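Local atomic coordinates of short chain dehydrogenase (Salmonella typhi, PDB entry 3G1T), a protein that probably acts as an NAD(P)-dependent oxidoreductase of the short chain dehydrogenase family, built on a Rossmann fold. Residues Asp10-Gln13 / Asn14-Ile17; Thr77-Glu80 / Cys81-Ala85; Thr169-Phe172 / Ala173-Gly176; Gln179-Ala182 / Asp183-Asn187. All coordinates share one frame; numbering follows the deposited sequence.

Contact 1. Residues Asp10-Gln13 / Asn14-Ile17; sequences DLLQ and NRII
Leu12 O accepts the shortest sound bond across this turn. Arg15 N donates to it over 2.8 Å. The bond is fairly straight, with an N-H...O angle of 162°, and the donor is tilted from the carbonyl plane. It closes a type II beta turn from Leu12 to Arg15. Asn14 sits at the third position with a positive phi of 67°, as this turn type requires. A type I turn from Asp10 to Gln13 comes just before, closed by Gln13 N to Asp10 O at 3.1 Å.

The exposed side of the turn carries two amides. Gln13 NE2 donates to Asn14 OD1 over 3.2 Å. Asn14 OD1 lies near the plane of the Gln13 amide, but NE2 stands above the Asn14 carbonyl plane, not on a lone pair. The two amide planes are nearly perpendicular. The Gln13 chain is bent at chi2 (61°), which turns its amide toward Asn14.

The buried side is apolar. Leu12 CD1 meets Ile17 CD1 at 4.1 Å, and the two chains cross at about a right angle. Tyr34 of helix 25-36 and Met231 of helix 224-231 pack on both of these residues.

Arg15 is partly exposed. Its CG lies 3.5 Å from Leu12 O, and the chain then runs on to a salt bridge between NH1 and Asp145. The Arg15 side chain is also about 4 Å from a bound magnesium ion.

These successive turns lead the chain into strand 16-19. This inner strand, the first along the chain, belongs to the parallel sheet of the Rossmann fold.

Contact 2. Residues Thr77-Glu80 / Cys81-Ala85; sequences TAEE and CRQVA
Cys81 N donates to Thr77 O over 3.1 Å and closes the first turn of helix 78-91. Arg82 N follows with a bond to Ala78 O at 2.9 Å.

The tight part is the capped helix start and the buried face beneath it. Thr77 is the N-cap. Its OG1 accepts from Glu80 N at 3.0 Å. Glu80 returns the bond, because its OE1 accepts from Thr77 N at 3.1 Å, on the anti side of the carboxylate. The pair is a capping box. It occupies two backbone N-H groups that the first helical turn itself leaves without helical partners. Cys81 SG is buried and lies 3.6 Å from Thr77 O. Its chi1 of -68° sets the sulfur beside its own backbone N, facing back to the cap.

The other face is looser and more exposed. Glu79 and Gln83 cross at about a right angle, with Glu79 CG 3.8 Å from Gln83 NE2. A water donates to both Glu80 O, at 2.9 Å, and Gln83 OE1. It joins the backbone to the amide end without a direct bond. Glu79 and Arg82 have opposite charges but do not meet.

Arg82 instead lies against Gln135 and Ala136 of helix 116-142. Ala78 touches Met132 and Ala85 touches Leu137 of the same helix. Ala78 also packs on Pro116 of the second subunit.

Contact 3. Residues Thr169-Phe172 / Ala173-Gly176; sequences TSKF and ATEG
Residues 169-176 form two regular helical turns, in which Ala173, Thr174, Glu175 and Gly176 each donate their N-H to the carbonyl four residues back. The bond from Gly176 N to Phe172 O is nearly straight (176°) and 3.1 Å long.

Ser170 O is gripped twice by one residue. Thr174 N reaches it at 2.9 Å, and Thr174 OG1 donates to it at 2.7 Å. The two donors come from opposite faces of the carbonyl plane. The hydroxyl can do this because chi1 of -63° sets OG1 beside the backbone N. A water donates to the same OG1 at 2.8 Å. The same water accepts a weak bond from Lys171 NZ.

Lys171 runs alongside Thr174, pointing the same way, with its CD 4.1 Å from OG1. Its stronger partner is the carbonyl of Thr152, to which NZ donates. Glu175 CG lies 3.4 Å from Lys171 O. A bend at chi2 (-82°) then turns the carboxylate away from the contact, and OE2 meets Arg158, Ser153 and Thr242. Ala173 CB rests 3.5 Å from Ser170 O. Phe172 turns to the second subunit and packs on Phe172 of that chain.

Ser170 and Ala173 lie against helix 116-142. Tyr167, whose carbonyl accepts from Ser170 OG, and Lys171 have the YxxxK spacing of the short chain dehydrogenase signature. In this family that tyrosine and lysine usually belong to the active site, so these turns are consistent with a catalytic helix that also builds the dimer interface.

Contact 4. Residues Gln179-Ala182 / Asp183-Asn187; sequences QVLA and DEYQN
Asp183 N donates to Gln179 O over 2.9 Å in the last turns of helix 165-185. This helix is the crossover of a beta-alpha-beta unit in the Rossmann fold, between strands 147-152 and 190-196.

Among the backbone bonds, Glu184 N to Val180 O is also regular. The pattern then changes. Tyr185 N makes a weak bond to Leu181 O; it also bonds Ala182 O at 3.3 Å. For this second bond Tyr185 N stands above the Ala182 carbonyl plane.

The polar side chains serve the subunit interface. Gln179 OE1, Asp183 OD2 and Glu184 OE2 accept from backbone N-H groups of Gly160, Ala162 and Asn163 of the second subunit. Glu184 OE1 accepts from Met111 N of that chain. Both carboxylate oxygens of Glu184 are thus held. Val180 CG1 lies alongside Glu184, 3.4 Å from its OE2, on the face that meets the second subunit.

Apolar packing covers the inner side. Leu181 CD2 lies 4.3 Å from Tyr185 CE2. Val192 lies against Leu181 and Ala182, and Leu190 against Tyr185.

The Tyr185 ring turns its edge to the backbone. With chi1 of -67°, its CD2 comes 3.2 Å from Leu181 O, which lies near the ring plane.

Contacts 3 and 4 share helix 165-185 and follow each other along it, with centres about 16 Å apart. Both face the second subunit. Contact 3 carries the YxxxK lysine, so it lies in the probable active site, while contact 4 lies farther along the helix. Contact 2 is about 23 Å from each of them, centre to centre, yet helix 116-142 touches all three. Contact 1 stands about 29 Å from contact 3 between centres, on the opposite side of the chain's centre. Its turn leads into the inner strand 16-19. The magnesium ion near Arg15 is therefore remote from the probable catalytic helix turn.

Contact 1. Residues Asp10-Gln13 / Asn14-Ile17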
# COMPACT_ATOMS: atom_id res chain seq x y z
N ASP A 10 9.45 31.28 17.91
CA ASP A 10 10.73 30.72 17.55
C ASP A 10 10.79 29.23 17.82
O ASP A 10 11.88 28.63 17.90
CB ASP A 10 11.90 31.46 18.22
CG ASP A 10 11.83 31.43 19.70
OD1 ASP A 10 10.80 31.02 20.25
OD2 ASP A 10 12.86 31.81 20.29
N LEU A 11 9.61 28.58 17.87
CA LEU A 11 9.61 27.07 17.94
C LEU A 11 10.61 26.38 17.03
O LEU A 11 11.29 25.43 17.50
CB LEU A 11 8.20 26.55 17.64
CG LEU A 11 7.93 25.03 17.80
CD1 LEU A 11 7.93 24.66 19.31
CD2 LEU A 11 6.67 24.63 17.09
N LEU A 12 10.68 26.79 15.74
CA LEU A 12 11.47 26.04 14.74
C LEU A 12 12.81 26.75 14.40
O LEU A 12 13.47 26.45 13.41
CB LEU A 12 10.56 25.81 13.49
CG LEU A 12 9.32 24.96 13.83
CD1 LEU A 12 8.57 24.75 12.41
CD2 LEU A 12 9.65 23.58 14.55
N GLN A 13 13.22 27.68 15.26
CA GLN A 13 14.36 28.53 14.92
C GLN A 13 15.56 27.69 14.60
O GLN A 13 15.99 26.80 15.40
CB GLN A 13 14.68 29.46 16.10
CG GLN A 13 15.74 30.50 15.73
CD GLN A 13 15.30 31.44 14.58
OE1 GLN A 13 14.18 32.03 14.55
NE2 GLN A 13 16.18 31.56 13.62
N ASN A 14 16.14 27.94 13.43
CA ASN A 14 17.30 27.21 12.89
C ASN A 14 17.08 25.76 12.52
O ASN A 14 18.07 25.08 12.15
CB ASN A 14 18.58 27.30 13.79
CG ASN A 14 18.91 28.69 14.21
OD1 ASN A 14 18.70 29.60 13.45
ND2 ASN A 14 19.46 28.87 15.45
N ARG A 15 15.83 25.29 12.52
CA ARG A 15 15.63 23.87 12.14
C ARG A 15 15.46 23.81 10.63
O ARG A 15 14.76 24.64 10.05
CB ARG A 15 14.46 23.24 12.88
CG ARG A 15 14.73 23.36 14.35
CD ARG A 15 13.89 22.44 15.10
NE ARG A 15 14.21 21.03 15.02
CZ ARG A 15 15.24 20.43 15.67
NH1 ARG A 15 16.19 21.10 16.33
NH2 ARG A 15 15.36 19.11 15.59
N ILE A 16 16.12 22.85 10.03
CA ILE A 16 16.23 22.81 8.53
C ILE A 16 15.16 21.80 8.05
O ILE A 16 15.28 20.61 8.37
CB ILE A 16 17.62 22.32 8.07
CG1 ILE A 16 18.71 23.21 8.74
CG2 ILE A 16 17.72 22.37 6.54
CD1 ILE A 16 20.10 22.68 8.70
N ILE A 17 14.13 22.23 7.31
CA ILE A 17 13.01 21.32 7.03
C ILE A 17 12.72 21.36 5.57
O ILE A 17 12.51 22.43 5.01
CB ILE A 17 11.78 21.76 7.79
CG1 ILE A 17 12.17 21.94 9.29
CG2 ILE A 17 10.53 20.83 7.52
CD1 ILE A 17 10.96 22.35 10.10

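Contact 2. Residues Thr77-Glu80 / Cys81-Ala85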
# COMPACT_ATOMS: atom_id res chain seq x y z
N THR A 77 14.13 8.76 -10.52
CA THR A 77 14.91 7.56 -10.23
C THR A 77 15.52 7.64 -8.85
O THR A 77 15.65 8.72 -8.29
CB THR A 77 16.06 7.39 -11.30
OG1 THR A 77 17.05 8.43 -11.14
CG2 THR A 77 15.46 7.44 -12.78
N ALA A 78 15.89 6.49 -8.30
CA ALA A 78 16.70 6.45 -7.07
C ALA A 78 17.92 7.43 -7.13
O ALA A 78 18.16 8.20 -6.20
CB ALA A 78 17.17 5.01 -6.81
N GLU A 79 18.67 7.40 -8.23
CA GLU A 79 19.85 8.30 -8.43
C GLU A 79 19.46 9.79 -8.43
O GLU A 79 20.18 10.62 -7.86
CB GLU A 79 20.54 7.93 -9.75
CG GLU A 79 21.84 8.66 -10.06
CD GLU A 79 22.89 8.57 -8.93
OE1 GLU A 79 22.96 7.52 -8.23
OE2 GLU A 79 23.65 9.55 -8.76
N GLU A 80 18.35 10.13 -9.05
CA GLU A 80 17.83 11.54 -8.92
C GLU A 80 17.49 11.97 -7.47
O GLU A 80 17.75 13.12 -7.06
CB GLU A 80 16.61 11.77 -9.84
CG GLU A 80 17.04 12.06 -11.32
CD GLU A 80 15.88 12.04 -12.33
OE1 GLU A 80 14.86 11.38 -12.10
OE2 GLU A 80 16.03 12.69 -13.40
N CYS A 81 16.90 11.05 -6.71
CA CYS A 81 16.64 11.29 -5.26
C CYS A 81 17.98 11.46 -4.52
O CYS A 81 18.09 12.36 -3.68
CB CYS A 81 15.82 10.15 -4.64
SG CYS A 81 14.16 10.14 -5.30
N ARG A 82 18.97 10.60 -4.83
CA ARG A 82 20.31 10.71 -4.22
C ARG A 82 20.99 12.08 -4.58
O ARG A 82 21.69 12.66 -3.73
CB ARG A 82 21.26 9.54 -4.60
CG ARG A 82 20.97 8.11 -4.05
CD ARG A 82 20.87 7.92 -2.49
NE ARG A 82 20.55 6.53 -2.14
CZ ARG A 82 20.57 6.01 -0.91
NH1 ARG A 82 20.90 6.75 0.15
NH2 ARG A 82 20.27 4.72 -0.73
N GLN A 83 20.75 12.58 -5.81
CA GLN A 83 21.28 13.90 -6.23
C GLN A 83 20.75 15.02 -5.40
O GLN A 83 21.51 15.92 -5.02
CB GLN A 83 20.99 14.22 -7.72
CG GLN A 83 21.76 13.41 -8.81
CD GLN A 83 21.01 13.36 -10.19
OE1 GLN A 83 20.23 14.27 -10.56
NE2 GLN A 83 21.26 12.28 -10.97
N VAL A 84 19.46 14.97 -5.04
CA VAL A 84 18.87 15.95 -4.13
C VAL A 84 19.51 15.91 -2.75
O VAL A 84 19.80 16.96 -2.19
CB VAL A 84 17.29 15.81 -4.04
CG1 VAL A 84 16.64 16.68 -2.88
CG2 VAL A 84 16.64 16.06 -5.45
N ALA A 85 19.70 14.69 -2.21
CA ALA A 85 20.25 14.53 -0.90
C ALA A 85 21.68 15.05 -0.90
O ALA A 85 22.09 15.71 0.03
CB ALA A 85 20.24 13.04 -0.51
O HOH W 1 17.66 15.22 -9.02

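Contact 3. Residues Thr169-Phe172 / Ala173-Gly176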
# COMPACT_ATOMS: atom_id res chain seq x y z
N THR A 169 -5.68 2.76 -1.46
CA THR A 169 -4.64 1.70 -1.49
C THR A 169 -3.30 2.34 -1.14
O THR A 169 -2.54 1.78 -0.30
CB THR A 169 -4.62 0.94 -2.82
OG1 THR A 169 -5.94 0.41 -3.07
CG2 THR A 169 -3.62 -0.31 -2.78
N SER A 170 -2.97 3.44 -1.81
CA SER A 170 -1.63 4.10 -1.60
C SER A 170 -1.50 4.76 -0.23
O SER A 170 -0.37 4.88 0.29
CB SER A 170 -1.38 5.19 -2.66
OG SER A 170 -2.12 6.38 -2.36
N LYS A 171 -2.63 5.22 0.38
CA LYS A 171 -2.56 5.77 1.71
C LYS A 171 -2.50 4.66 2.81
O LYS A 171 -1.83 4.85 3.83
CB LYS A 171 -3.69 6.83 1.92
CG LYS A 171 -3.54 8.03 0.93
CD LYS A 171 -2.20 8.77 1.08
CE LYS A 171 -2.04 10.11 0.33
NZ LYS A 171 -0.64 10.67 0.60
N PHE A 172 -3.16 3.52 2.60
CA PHE A 172 -2.89 2.36 3.46
C PHE A 172 -1.40 2.04 3.36
O PHE A 172 -0.71 1.82 4.41
CB PHE A 172 -3.73 1.17 2.98
CG PHE A 172 -5.01 1.00 3.74
CD1 PHE A 172 -6.13 1.82 3.42
CD2 PHE A 172 -5.09 0.12 4.80
CE1 PHE A 172 -7.33 1.67 4.12
CE2 PHE A 172 -6.30 -0.09 5.54
CZ PHE A 172 -7.45 0.74 5.17
N ALA A 173 -0.83 2.02 2.14
CA ALA A 173 0.62 1.69 1.99
C ALA A 173 1.49 2.72 2.73
O ALA A 173 2.57 2.40 3.32
CB ALA A 173 1.03 1.68 0.49
N THR A 174 1.04 3.98 2.69
CA THR A 174 1.78 5.03 3.36
C THR A 174 1.77 4.81 4.91
O THR A 174 2.86 4.98 5.57
CB THR A 174 1.12 6.43 3.06
OG1 THR A 174 1.21 6.66 1.65
CG2 THR A 174 1.92 7.52 3.81
N GLU A 175 0.62 4.44 5.50
CA GLU A 175 0.58 4.06 6.98
C GLU A 175 1.54 2.90 7.31
O GLU A 175 2.29 2.97 8.27
CB GLU A 175 -0.87 3.72 7.44
CG GLU A 175 -1.80 5.01 7.20
CD GLU A 175 -1.72 6.05 8.32
OE1 GLU A 175 -0.81 5.91 9.20
OE2 GLU A 175 -2.58 7.00 8.35
N GLY A 176 1.49 1.85 6.53
CA GLY A 176 2.44 0.74 6.68
C GLY A 176 3.91 1.15 6.64
O GLY A 176 4.74 0.78 7.53
O HOH W 2 2.23 8.92 0.41

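Contact 4. Residues Gln179-Ala182 / Asp183-Asn187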
# COMPACT_ATOMS: atom_id res chain seq x y z
N GLN A 179 4.84 3.07 9.64
CA GLN A 179 4.98 2.16 10.84
C GLN A 179 6.28 1.38 10.81
O GLN A 179 6.90 1.31 11.88
CB GLN A 179 3.84 1.15 10.96
CG GLN A 179 2.52 1.89 11.28
CD GLN A 179 1.40 0.93 11.54
OE1 GLN A 179 1.60 -0.25 11.86
NE2 GLN A 179 0.16 1.44 11.43
N VAL A 180 6.72 0.94 9.64
CA VAL A 180 8.06 0.22 9.52
C VAL A 180 9.18 1.18 9.95
O VAL A 180 10.05 0.81 10.78
CB VAL A 180 8.30 -0.34 8.13
CG1 VAL A 180 9.75 -0.96 7.97
CG2 VAL A 180 7.27 -1.47 7.91
N LEU A 181 9.19 2.38 9.34
CA LEU A 181 10.21 3.38 9.63
C LEU A 181 10.22 3.77 11.12
O LEU A 181 11.29 3.82 11.78
CB LEU A 181 9.92 4.69 8.79
CG LEU A 181 10.30 4.50 7.37
CD1 LEU A 181 9.54 5.50 6.46
CD2 LEU A 181 11.82 4.69 7.10
N ALA A 182 9.01 3.99 11.67
CA ALA A 182 8.91 4.43 13.05
C ALA A 182 9.49 3.33 13.92
O ALA A 182 10.23 3.65 14.87
CB ALA A 182 7.42 4.61 13.40
N ASP A 183 9.12 2.06 13.64
CA ASP A 183 9.73 0.91 14.46
C ASP A 183 11.22 0.84 14.32
O ASP A 183 11.93 0.66 15.32
CB ASP A 183 9.12 -0.40 14.03
CG ASP A 183 9.33 -1.54 15.10
OD1 ASP A 183 9.16 -1.29 16.33
OD2 ASP A 183 9.53 -2.67 14.72
N GLU A 184 11.76 1.11 13.16
CA GLU A 184 13.22 1.02 12.99
C GLU A 184 14.01 2.09 13.70
O GLU A 184 15.22 1.88 13.95
CB GLU A 184 13.61 1.06 11.51
CG GLU A 184 13.03 -0.24 10.79
CD GLU A 184 13.44 -0.36 9.32
OE1 GLU A 184 14.09 0.52 8.72
OE2 GLU A 184 13.10 -1.39 8.67
N TYR A 185 13.36 3.23 13.98
CA TYR A 185 14.03 4.41 14.58
C TYR A 185 13.58 4.64 16.02
O TYR A 185 13.97 5.61 16.62
CB TYR A 185 13.94 5.67 13.70
CG TYR A 185 14.77 5.43 12.43
CD1 TYR A 185 16.16 5.58 12.49
CD2 TYR A 185 14.16 5.05 11.17
CE1 TYR A 185 16.94 5.32 11.32
CE2 TYR A 185 14.91 4.83 10.02
CZ TYR A 185 16.28 4.93 10.10
OH TYR A 185 16.98 4.62 8.96
N GLN A 186 12.75 3.75 16.54
CA GLN A 186 12.00 4.06 17.75
C GLN A 186 12.89 4.49 18.93
O GLN A 186 12.53 5.40 19.63
CB GLN A 186 11.15 2.86 18.13
CG GLN A 186 9.72 3.19 18.46
CD GLN A 186 9.52 3.52 19.92
OE1 GLN A 186 8.44 4.00 20.32
NE2 GLN A 186 10.54 3.24 20.75
N ASN A 187 14.06 3.86 19.16
CA ASN A 187 14.87 4.28 20.29
C ASN A 187 16.02 5.24 19.88
O ASN A 187 16.95 5.52 20.69
CB ASN A 187 15.33 3.02 21.09
CG ASN A 187 16.44 2.17 20.35
OD1 ASN A 187 16.87 2.50 19.26
ND2 ASN A 187 16.95 1.08 21.02